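Local coordinates for protein TodX (Pseudomonas putida, PDB 3BS0) that transports toluene and probably related aromatic hydrocarbons across the bacterial outer membrane as a beta-barrel protein of the OmpP1/FadL family, at residues 55-61 / 416-422; 374-380 / 396-402; 389-395 / 426-432. One frame throughout, in Å; residues are numbered along the deposited sequence.

Interaction 1: 55-61 / 416-422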
loop_
_atom_site.group_PDB
_atom_site.type_symbol
_atom_site.label_atom_id
_atom_site.label_comp_id
_atom_site.label_asym_id
_atom_site.label_seq_id
_atom_site.Cartn_x
_atom_site.Cartn_y
_atom_site.Cartn_z
ATOM N N THR A 55 8.944 0.970 9.035
ATOM C CA THR A 55 9.095 2.278 8.394
ATOM C C THR A 55 9.936 3.236 9.222
ATOM O O THR A 55 9.719 3.377 10.430
ATOM C CB THR A 55 7.740 2.960 8.133
ATOM O OG1 THR A 55 7.141 2.405 6.955
ATOM C CG2 THR A 55 7.923 4.466 7.956
ATOM N N ASP A 56 10.909 3.882 8.586
ATOM C CA ASP A 56 11.701 4.843 9.320
ATOM C C ASP A 56 11.583 6.233 8.707
ATOM O O ASP A 56 11.869 6.453 7.524
ATOM C CB ASP A 56 13.163 4.422 9.415
ATOM C CG ASP A 56 13.829 4.968 10.665
ATOM O OD1 ASP A 56 13.252 4.773 11.760
ATOM O OD2 ASP A 56 14.912 5.584 10.568
ATOM N N ILE A 57 11.145 7.168 9.539
ATOM C CA ILE A 57 10.951 8.536 9.113
ATOM C C ILE A 57 11.432 9.523 10.150
ATOM O O ILE A 57 11.220 9.347 11.344
ATOM C CB ILE A 57 9.461 8.818 8.849
ATOM C CG1 ILE A 57 8.913 7.813 7.840
ATOM C CG2 ILE A 57 9.278 10.226 8.330
ATOM C CD1 ILE A 57 7.451 8.057 7.483
ATOM N N LYS A 58 12.104 10.558 9.677
ATOM C CA LYS A 58 12.578 11.626 10.539
ATOM C C LYS A 58 12.168 12.925 9.835
ATOM O O LYS A 58 12.388 13.098 8.622
ATOM C CB LYS A 58 14.103 11.585 10.697
ATOM C CG LYS A 58 14.591 11.487 12.123
ATOM C CD LYS A 58 14.695 10.025 12.544
ATOM C CE LYS A 58 15.387 9.853 13.908
ATOM N NZ LYS A 58 16.796 10.366 13.920
ATOM N N VAL A 59 11.539 13.810 10.599
ATOM C CA VAL A 59 11.101 15.096 10.097
ATOM C C VAL A 59 11.801 16.105 10.990
ATOM O O VAL A 59 11.870 15.927 12.211
ATOM C CB VAL A 59 9.562 15.245 10.206
ATOM C CG1 VAL A 59 9.118 16.629 9.747
ATOM C CG2 VAL A 59 8.880 14.202 9.336
ATOM N N HIS A 60 12.349 17.148 10.382
ATOM C CA HIS A 60 13.047 18.162 11.145
ATOM C C HIS A 60 12.446 19.543 11.057
ATOM O O HIS A 60 11.836 19.933 10.060
ATOM C CB HIS A 60 14.514 18.230 10.732
ATOM C CG HIS A 60 15.337 17.105 11.259
ATOM N ND1 HIS A 60 15.772 17.052 12.565
ATOM C CD2 HIS A 60 15.779 15.972 10.667
ATOM C CE1 HIS A 60 16.449 15.935 12.758
ATOM N NE2 HIS A 60 16.468 15.262 11.620
ATOM N N ASP A 61 12.694 20.283 12.127
ATOM C CA ASP A 61 12.222 21.637 12.314
ATOM C C ASP A 61 13.222 22.667 11.801
ATOM O O ASP A 61 14.338 22.334 11.391
ATOM C CB ASP A 61 12.002 21.858 13.810
ATOM C CG ASP A 61 10.692 22.509 14.101
ATOM O OD1 ASP A 61 9.824 22.474 13.203
ATOM O OD2 ASP A 61 10.522 23.041 15.218
ATOM N N LEU A 416 9.868 22.395 6.625
ATOM C CA LEU A 416 10.337 21.100 7.088
ATOM C C LEU A 416 11.238 20.333 6.150
ATOM O O LEU A 416 11.351 20.657 4.970
ATOM C CB LEU A 416 9.134 20.208 7.381
ATOM C CG LEU A 416 8.108 20.683 8.396
ATOM C CD1 LEU A 416 6.896 19.776 8.335
ATOM C CD2 LEU A 416 8.721 20.678 9.781
ATOM N N ARG A 417 11.885 19.309 6.700
ATOM C CA ARG A 417 12.715 18.429 5.900
ATOM C C ARG A 417 12.453 17.032 6.416
ATOM O O ARG A 417 12.314 16.825 7.611
ATOM C CB ARG A 417 14.206 18.821 5.931
ATOM C CG ARG A 417 14.902 18.824 7.251
ATOM C CD ARG A 417 16.271 19.512 7.097
ATOM N NE ARG A 417 16.985 19.585 8.371
ATOM C CZ ARG A 417 17.701 18.595 8.891
ATOM N NH1 ARG A 417 17.823 17.445 8.249
ATOM N NH2 ARG A 417 18.258 18.747 10.079
ATOM N N GLN A 418 12.337 16.087 5.492
ATOM C CA GLN A 418 12.020 14.719 5.839
ATOM C C GLN A 418 12.980 13.725 5.221
ATOM O O GLN A 418 13.509 13.946 4.129
ATOM C CB GLN A 418 10.602 14.399 5.377
ATOM C CG GLN A 418 9.916 13.242 6.096
ATOM C CD GLN A 418 8.460 13.073 5.656
ATOM O OE1 GLN A 418 8.174 12.544 4.575
ATOM N NE2 GLN A 418 7.538 13.547 6.484
ATOM N N SER A 419 13.205 12.630 5.943
ATOM C CA SER A 419 14.080 11.551 5.492
ATOM C C SER A 419 13.262 10.288 5.709
ATOM O O SER A 419 12.770 10.037 6.811
ATOM C CB SER A 419 15.376 11.535 6.309
ATOM O OG SER A 419 15.113 11.670 7.696
ATOM N N HIS A 420 13.128 9.485 4.664
ATOM C CA HIS A 420 12.279 8.304 4.759
ATOM C C HIS A 420 12.750 7.043 4.027
ATOM O O HIS A 420 12.980 7.060 2.814
ATOM C CB HIS A 420 10.874 8.748 4.291
ATOM C CG HIS A 420 9.948 7.635 3.951
ATOM N ND1 HIS A 420 9.847 6.490 4.708
ATOM C CD2 HIS A 420 9.054 7.505 2.947
ATOM C CE1 HIS A 420 8.931 5.698 4.182
ATOM N NE2 HIS A 420 8.432 6.292 3.113
ATOM N N SER A 421 12.884 5.953 4.779
ATOM C CA SER A 421 13.301 4.665 4.216
ATOM C C SER A 421 12.320 3.600 4.693
ATOM O O SER A 421 11.517 3.852 5.594
ATOM C CB SER A 421 14.729 4.300 4.659
ATOM O OG SER A 421 14.771 3.784 5.978
ATOM N N GLN A 422 12.386 2.409 4.111
ATOM C CA GLN A 422 11.453 1.360 4.501
ATOM C C GLN A 422 11.888 -0.058 4.161
ATOM O O GLN A 422 12.287 -0.320 3.040
ATOM C CB GLN A 422 10.113 1.631 3.837
ATOM C CG GLN A 422 8.992 0.774 4.329
ATOM C CD GLN A 422 7.869 0.668 3.317
ATOM O OE1 GLN A 422 7.972 -0.068 2.320
ATOM N NE2 GLN A 422 6.791 1.411 3.554
#

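Interaction 2: 374-380 / 396-402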
loop_
_atom_site.group_PDB
_atom_site.type_symbol
_atom_site.label_atom_id
_atom_site.label_comp_id
_atom_site.label_asym_id
_atom_site.label_seq_id
_atom_site.Cartn_x
_atom_site.Cartn_y
_atom_site.Cartn_z
ATOM N N LEU A 374 8.339 5.339 -1.954
ATOM C CA LEU A 374 9.761 5.362 -2.238
ATOM C C LEU A 374 10.111 5.040 -3.695
ATOM O O LEU A 374 9.460 4.237 -4.363
ATOM C CB LEU A 374 10.473 4.435 -1.257
ATOM C CG LEU A 374 10.128 4.918 0.155
ATOM C CD1 LEU A 374 10.733 4.041 1.217
ATOM C CD2 LEU A 374 10.624 6.332 0.301
ATOM N N LYS A 375 11.155 5.708 -4.173
ATOM C CA LYS A 375 11.627 5.584 -5.552
ATOM C C LYS A 375 12.262 4.246 -5.913
ATOM O O LYS A 375 11.915 3.643 -6.926
ATOM C CB LYS A 375 12.625 6.709 -5.840
ATOM C CG LYS A 375 12.499 7.351 -7.207
ATOM C CD LYS A 375 13.248 8.678 -7.229
ATOM C CE LYS A 375 12.663 9.648 -6.198
ATOM N NZ LYS A 375 13.509 10.855 -5.986
ATOM N N ARG A 376 13.194 3.788 -5.084
ATOM C CA ARG A 376 13.886 2.534 -5.339
ATOM C C ARG A 376 13.715 1.501 -4.217
ATOM O O ARG A 376 13.396 1.852 -3.083
ATOM C CB ARG A 376 15.374 2.823 -5.550
ATOM C CG ARG A 376 15.688 3.691 -6.768
ATOM C CD ARG A 376 17.169 4.064 -6.797
ATOM N NE ARG A 376 17.627 4.473 -8.122
ATOM C CZ ARG A 376 18.885 4.785 -8.409
ATOM N NH1 ARG A 376 19.816 4.741 -7.464
ATOM N NH2 ARG A 376 19.211 5.124 -9.648
ATOM N N HIS A 377 13.944 0.232 -4.553
ATOM C CA HIS A 377 13.835 -0.875 -3.611
ATOM C C HIS A 377 14.861 -1.945 -3.960
ATOM O O HIS A 377 15.042 -2.259 -5.127
ATOM C CB HIS A 377 12.454 -1.519 -3.711
ATOM C CG HIS A 377 11.324 -0.589 -3.432
ATOM N ND1 HIS A 377 10.850 -0.358 -2.161
ATOM C CD2 HIS A 377 10.592 0.198 -4.257
ATOM C CE1 HIS A 377 9.876 0.534 -2.213
ATOM N NE2 HIS A 377 9.700 0.889 -3.473
ATOM N N VAL A 378 15.523 -2.510 -2.955
ATOM C CA VAL A 378 16.487 -3.590 -3.181
ATOM C C VAL A 378 16.008 -4.777 -2.349
ATOM O O VAL A 378 15.914 -4.700 -1.126
ATOM C CB VAL A 378 17.904 -3.224 -2.729
ATOM C CG1 VAL A 378 18.859 -4.348 -3.107
ATOM C CG2 VAL A 378 18.335 -1.923 -3.360
ATOM N N THR A 379 15.723 -5.880 -3.023
ATOM C CA THR A 379 15.190 -7.063 -2.366
ATOM C C THR A 379 16.060 -8.314 -2.377
ATOM O O THR A 379 16.954 -8.463 -3.208
ATOM C CB THR A 379 13.848 -7.417 -2.998
ATOM O OG1 THR A 379 14.055 -7.821 -4.355
ATOM C CG2 THR A 379 12.955 -6.213 -3.020
ATOM N N PHE A 380 15.768 -9.212 -1.439
ATOM C CA PHE A 380 16.467 -10.485 -1.298
ATOM C C PHE A 380 15.429 -11.539 -0.954
ATOM O O PHE A 380 14.525 -11.289 -0.171
ATOM C CB PHE A 380 17.478 -10.458 -0.150
ATOM C CG PHE A 380 18.771 -9.782 -0.473
ATOM C CD1 PHE A 380 18.797 -8.473 -0.950
ATOM C CD2 PHE A 380 19.980 -10.428 -0.210
ATOM C CE1 PHE A 380 20.013 -7.807 -1.156
ATOM C CE2 PHE A 380 21.202 -9.781 -0.409
ATOM C CZ PHE A 380 21.218 -8.463 -0.883
ATOM N N ILE A 396 12.859 -9.919 1.563
ATOM C CA ILE A 396 13.183 -8.720 2.343
ATOM C C ILE A 396 13.443 -7.617 1.340
ATOM O O ILE A 396 14.437 -7.660 0.612
ATOM C CB ILE A 396 14.447 -8.900 3.228
ATOM C CG1 ILE A 396 14.318 -10.133 4.134
ATOM C CG2 ILE A 396 14.605 -7.709 4.132
ATOM C CD1 ILE A 396 14.519 -11.501 3.431
ATOM N N SER A 397 12.542 -6.637 1.293
ATOM C CA SER A 397 12.654 -5.524 0.355
ATOM C C SER A 397 12.957 -4.205 1.048
ATOM O O SER A 397 12.248 -3.792 1.952
ATOM C CB SER A 397 11.365 -5.395 -0.433
ATOM O OG SER A 397 11.415 -4.271 -1.286
ATOM N N PHE A 398 14.020 -3.537 0.617
ATOM C CA PHE A 398 14.410 -2.272 1.229
ATOM C C PHE A 398 14.061 -1.108 0.326
ATOM O O PHE A 398 14.598 -0.987 -0.777
ATOM C CB PHE A 398 15.914 -2.219 1.495
ATOM C CG PHE A 398 16.473 -3.436 2.171
ATOM C CD1 PHE A 398 16.418 -4.682 1.559
ATOM C CD2 PHE A 398 17.120 -3.328 3.387
ATOM C CE1 PHE A 398 17.004 -5.796 2.146
ATOM C CE2 PHE A 398 17.713 -4.444 3.985
ATOM C CZ PHE A 398 17.652 -5.674 3.360
ATOM N N GLY A 399 13.147 -0.265 0.796
ATOM C CA GLY A 399 12.764 0.910 0.044
ATOM C C GLY A 399 13.853 1.922 0.316
ATOM O O GLY A 399 13.944 2.454 1.417
ATOM N N LEU A 400 14.700 2.166 -0.677
ATOM C CA LEU A 400 15.802 3.113 -0.524
ATOM C C LEU A 400 15.366 4.441 0.083
ATOM O O LEU A 400 14.329 5.013 -0.279
ATOM C CB LEU A 400 16.496 3.332 -1.870
ATOM C CG LEU A 400 17.153 2.043 -2.369
ATOM C CD1 LEU A 400 17.828 2.300 -3.695
ATOM C CD2 LEU A 400 18.172 1.543 -1.343
ATOM N N ARG A 401 16.182 4.911 1.018
ATOM C CA ARG A 401 15.929 6.145 1.743
ATOM C C ARG A 401 16.199 7.416 0.955
ATOM O O ARG A 401 17.297 7.617 0.450
ATOM C CB ARG A 401 16.766 6.151 3.024
ATOM C CG ARG A 401 16.913 7.507 3.697
ATOM C CD ARG A 401 17.536 7.342 5.068
ATOM N NE ARG A 401 16.604 6.766 6.041
ATOM C CZ ARG A 401 15.849 7.483 6.872
ATOM N NH1 ARG A 401 15.911 8.810 6.856
ATOM N NH2 ARG A 401 15.030 6.877 7.721
ATOM N N GLU A 402 15.199 8.280 0.853
ATOM C CA GLU A 402 15.399 9.528 0.142
ATOM C C GLU A 402 15.063 10.720 1.035
ATOM O O GLU A 402 14.124 10.665 1.828
ATOM C CB GLU A 402 14.563 9.545 -1.137
ATOM C CG GLU A 402 13.090 9.287 -0.942
ATOM C CD GLU A 402 12.373 9.037 -2.257
ATOM O OE1 GLU A 402 12.584 7.961 -2.884
ATOM O OE2 GLU A 402 11.599 9.934 -2.659
#

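Interaction 3: 389-395 / 426-432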
loop_
_atom_site.group_PDB
_atom_site.type_symbol
_atom_site.label_atom_id
_atom_site.label_comp_id
_atom_site.label_asym_id
_atom_site.label_seq_id
_atom_site.Cartn_x
_atom_site.Cartn_y
_atom_site.Cartn_z
ATOM N N ASP A 389 6.506 -30.945 -1.600
ATOM C CA ASP A 389 5.174 -30.412 -1.376
ATOM C C ASP A 389 5.158 -29.298 -0.337
ATOM O O ASP A 389 4.216 -28.517 -0.292
ATOM C CB ASP A 389 4.228 -31.537 -0.952
ATOM C CG ASP A 389 4.057 -32.594 -2.032
ATOM O OD1 ASP A 389 3.505 -32.272 -3.107
ATOM O OD2 ASP A 389 4.477 -33.747 -1.812
ATOM N N SER A 390 6.203 -29.216 0.483
ATOM C CA SER A 390 6.289 -28.191 1.525
ATOM C C SER A 390 7.379 -27.158 1.282
ATOM O O SER A 390 8.559 -27.488 1.318
ATOM C CB SER A 390 6.523 -28.843 2.880
ATOM O OG SER A 390 5.357 -29.507 3.307
ATOM N N ARG A 391 6.979 -25.906 1.072
ATOM C CA ARG A 391 7.929 -24.828 0.797
ATOM C C ARG A 391 7.810 -23.621 1.743
ATOM O O ARG A 391 6.712 -23.242 2.164
ATOM C CB ARG A 391 7.739 -24.295 -0.633
ATOM C CG ARG A 391 7.631 -25.309 -1.746
ATOM C CD ARG A 391 7.311 -24.557 -3.032
ATOM N NE ARG A 391 7.282 -25.378 -4.247
ATOM C CZ ARG A 391 6.993 -24.899 -5.458
ATOM N NH1 ARG A 391 6.707 -23.611 -5.619
ATOM N NH2 ARG A 391 6.997 -25.699 -6.512
ATOM N N ILE A 392 8.951 -23.015 2.050
ATOM C CA ILE A 392 9.001 -21.823 2.878
ATOM C C ILE A 392 9.730 -20.798 2.034
ATOM O O ILE A 392 10.848 -21.056 1.587
ATOM C CB ILE A 392 9.809 -22.031 4.171
ATOM C CG1 ILE A 392 9.169 -23.130 5.015
ATOM C CG2 ILE A 392 9.879 -20.723 4.963
ATOM C CD1 ILE A 392 9.995 -23.488 6.248
ATOM N N ASN A 393 9.092 -19.652 1.809
ATOM C CA ASN A 393 9.675 -18.569 1.018
ATOM C C ASN A 393 9.904 -17.351 1.907
ATOM O O ASN A 393 9.061 -17.010 2.733
ATOM C CB ASN A 393 8.737 -18.148 -0.119
ATOM C CG ASN A 393 8.355 -19.290 -1.028
ATOM O OD1 ASN A 393 8.988 -19.534 -2.052
ATOM N ND2 ASN A 393 7.305 -19.994 -0.657
ATOM N N LEU A 394 11.049 -16.701 1.735
ATOM C CA LEU A 394 11.363 -15.503 2.496
ATOM C C LEU A 394 11.653 -14.393 1.499
ATOM O O LEU A 394 12.026 -14.650 0.355
ATOM C CB LEU A 394 12.599 -15.709 3.384
ATOM C CG LEU A 394 12.585 -16.794 4.460
ATOM C CD1 LEU A 394 12.869 -18.156 3.841
ATOM C CD2 LEU A 394 13.632 -16.460 5.505
ATOM N N ALA A 395 11.463 -13.155 1.929
ATOM C CA ALA A 395 11.739 -12.006 1.082
ATOM C C ALA A 395 11.993 -10.827 1.997
ATOM O O ALA A 395 11.440 -10.753 3.091
ATOM C CB ALA A 395 10.561 -11.729 0.170
ATOM N N VAL A 426 8.331 -10.581 4.064
ATOM C CA VAL A 426 7.146 -11.355 3.694
ATOM C C VAL A 426 7.587 -12.778 3.936
ATOM O O VAL A 426 8.742 -13.118 3.663
ATOM C CB VAL A 426 6.775 -11.258 2.185
ATOM C CG1 VAL A 426 5.403 -11.884 1.957
ATOM C CG2 VAL A 426 6.790 -9.820 1.716
ATOM N N VAL A 427 6.693 -13.606 4.454
ATOM C CA VAL A 427 7.051 -14.992 4.694
ATOM C C VAL A 427 5.842 -15.857 4.485
ATOM O O VAL A 427 4.738 -15.482 4.849
ATOM C CB VAL A 427 7.569 -15.221 6.128
ATOM C CG1 VAL A 427 8.058 -16.664 6.280
ATOM C CG2 VAL A 427 8.686 -14.249 6.433
ATOM N N SER A 428 6.040 -17.015 3.879
ATOM C CA SER A 428 4.905 -17.889 3.675
ATOM C C SER A 428 5.268 -19.359 3.591
ATOM O O SER A 428 6.344 -19.741 3.118
ATOM C CB SER A 428 4.099 -17.458 2.428
ATOM O OG SER A 428 4.903 -17.385 1.266
ATOM N N TYR A 429 4.358 -20.175 4.089
ATOM C CA TYR A 429 4.529 -21.608 4.058
ATOM C C TYR A 429 3.584 -22.016 2.957
ATOM O O TYR A 429 2.479 -21.488 2.864
ATOM C CB TYR A 429 4.109 -22.230 5.386
ATOM C CG TYR A 429 4.054 -23.729 5.331
ATOM C CD1 TYR A 429 5.208 -24.479 5.135
ATOM C CD2 TYR A 429 2.834 -24.399 5.422
ATOM C CE1 TYR A 429 5.151 -25.855 5.027
ATOM C CE2 TYR A 429 2.760 -25.781 5.314
ATOM C CZ TYR A 429 3.920 -26.505 5.116
ATOM O OH TYR A 429 3.847 -27.876 4.984
ATOM N N SER A 430 4.013 -22.950 2.122
ATOM C CA SER A 430 3.196 -23.372 1.005
ATOM C C SER A 430 3.063 -24.888 0.901
ATOM O O SER A 430 4.013 -25.562 0.516
ATOM C CB SER A 430 3.814 -22.806 -0.275
ATOM O OG SER A 430 3.003 -23.051 -1.412
ATOM N N LYS A 431 1.895 -25.429 1.256
ATOM C CA LYS A 431 1.698 -26.868 1.137
ATOM C C LYS A 431 0.973 -27.228 -0.154
ATOM O O LYS A 431 -0.029 -26.620 -0.520
ATOM C CB LYS A 431 0.943 -27.478 2.342
ATOM C CG LYS A 431 0.078 -26.544 3.193
ATOM C CD LYS A 431 -0.780 -27.347 4.219
ATOM C CE LYS A 431 -1.455 -26.444 5.274
ATOM N NZ LYS A 431 -2.538 -27.119 6.056
ATOM N N ASN A 432 1.519 -28.220 -0.851
ATOM C CA ASN A 432 0.962 -28.718 -2.100
ATOM C C ASN A 432 0.242 -30.011 -1.752
ATOM O O ASN A 432 0.799 -30.885 -1.090
ATOM C CB ASN A 432 2.091 -29.012 -3.082
ATOM C CG ASN A 432 1.728 -28.667 -4.504
ATOM O OD1 ASN A 432 0.939 -29.363 -5.150
ATOM N ND2 ASN A 432 2.297 -27.569 -5.004
#

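Interaction 1: 55-61 / 416-422
His60 and Arg417 bury more surface than any other residues here. The guanidinium of Arg417 lies flat on the His60 imidazole, with centres 4.1 Å apart and planes at 12°. Beneath the stack the two backbones form a hydrogen-bonded antiparallel pair. His60 N donates to Arg417 O at 2.8 Å, while the return bond from Arg417 N to His60 O is weak at 3.4 Å. Leu416 comes next in buried area. It lies just before its strand, and its CD2 meets Val59 CG1 at 4.1 Å and lies 3.2 Å from His60 O.

The same ladder runs on along both strands. Ser419 N reaches Lys58 O at 2.8 Å, and Ser421 N reaches Asp56 O at 3.0 Å. One face carries Asp56, Lys58, His60, Arg417, Ser419 and Ser421. The other mixes the buried Ile57 and Val59 with Gln418 and His420, and the Ile57 CD1 methyl lies over a face of the His420 ring. Lys58 also has a salt bridge with Glu66. Asp56 OD1 is hydrogen-bonded to Ser70, and OD2 forms a salt bridge with Arg401.

Strand 44-60 is the first long strand and 417-433 the last, so this pairing closes the barrel. The chemistry implies that the backbone ladder does most of the joining. The Arg417-His60 stack adds to it on the partly exposed, polar face.

Interaction 2: 374-380 / 396-402
Ile396 starts the pairing with Phe380. Its N donates to Phe380 O at 2.8 Å, and its O accepts from Phe380 N at 2.9 Å. Ser397 comes next, in a non-hydrogen-bonded pair with Thr379. Its OG lies 3.0 Å from Thr379 CG2, a tight fit on the buried face. Phe398 returns to the face of Ile396, Val378 and Phe380. Its O accepts from Val378 N at 2.8 Å. Phe398 CE1 lies 4.5 Å from Phe380 CD1, an apolar contact.

Gly399 faces His377, with CA 3.2 Å from His377 ND1. A side chain here would clash with Leu374 CD1, so the glycine leaves room for Leu374 and the imidazole. Leu400 buries the most surface of the segment. Its N donates to Arg376 O at 2.8 Å, CD1 lies 3.1 Å from Arg376 CB, and CD2 meets Val378 CG2 at 4.0 Å. Arg401 turns away and makes a salt bridge with Asp56. Glu402 points back. Its OE1 accepts from Lys375 N at 3.0 Å, and its OE2 makes a long salt bridge with Lys375 NZ at 3.9 Å. The carboxylate thus meets the chain just before strand 376-385 begins.

The two strands form an antiparallel hairpin of the barrel wall. Strand 376-385 also pairs with 348-356, through His377 with Ser355 and Thr379 with Gly353. Strand 390-405 pairs with 417-433, through Ser397 with Asn424 and Gly399 with Gln422. On the buried face, Thr379 OG1 bonds to Gly17 N, just past helix 11-15.

Interaction 3: 389-395 / 426-432
This is an antiparallel beta hairpin in the wall of an outer-membrane barrel, formed by strands 390-405 and 417-433. Backbone bonds set the register. Arg391 pairs with Ser430, N to O at 3.0 Å and O to N at 2.7 Å. Asn393 N reaches Ser428 O at 3.0 Å.

The side chains of Arg391, Asn393, Ala395, Val426, Ser428 and Ser430 share one face. Several of them meet helix 11-15, which places that face toward the barrel interior. Arg391 takes an m rotamer at chi1 and is extended beyond it. Its guanidinium makes no contact with 426-432, and it has a long, weak ion pair with Glu383. Asn393 is also m, and its OD1 makes a weak hydrogen bond with Arg351. Ala395 CB packs on Val426 CB at 4.3 Å.

The opposite face carries Ser390, Ile392, Leu394, Val427, Tyr429 and Lys431. Leu394 and Val427 lie on the surface, consistent with contact with lipid. Lys431 has a chi1 of 22°, between the usual wells, and leads away to a cation-pi contact with Phe46. Ile392, in the mt rotamer, sets CG1 against the edge of the Tyr429 ring, 4.2 Å from CD1. Tyr429 itself is t at chi1. This lays the ring along its own strand, so that the hydroxyl comes level with Ser390. There Tyr429 OH and Ser390 OG share a hydrogen bond of 2.8 Å, and either could be the donor.

How the interactions relate
All three interactions lie in one curled antiparallel sheet. In order, its strands here are 376-385, 390-405, 417-433 and 44-60. Interaction 2 joins the first pair, interaction 3 the middle pair and interaction 1 the last. Interactions 1 and 2 have centres 15 Å apart and touch directly. Gln422 O lies 2.4 Å from Gly399 N, a probable hydrogen bond, and Asp56 OD2 is 3.1 Å from Arg401 NH2 in a salt bridge. Interactions 2 and 3 meet lightly, with Phe380 O 4.0 Å from Ala395 CB. Interactions 1 and 3 share strand 417-433, but their centres are 34 Å apart. A bound C8E detergent lies about 10 Å from the Leu416 side chain in interaction 1.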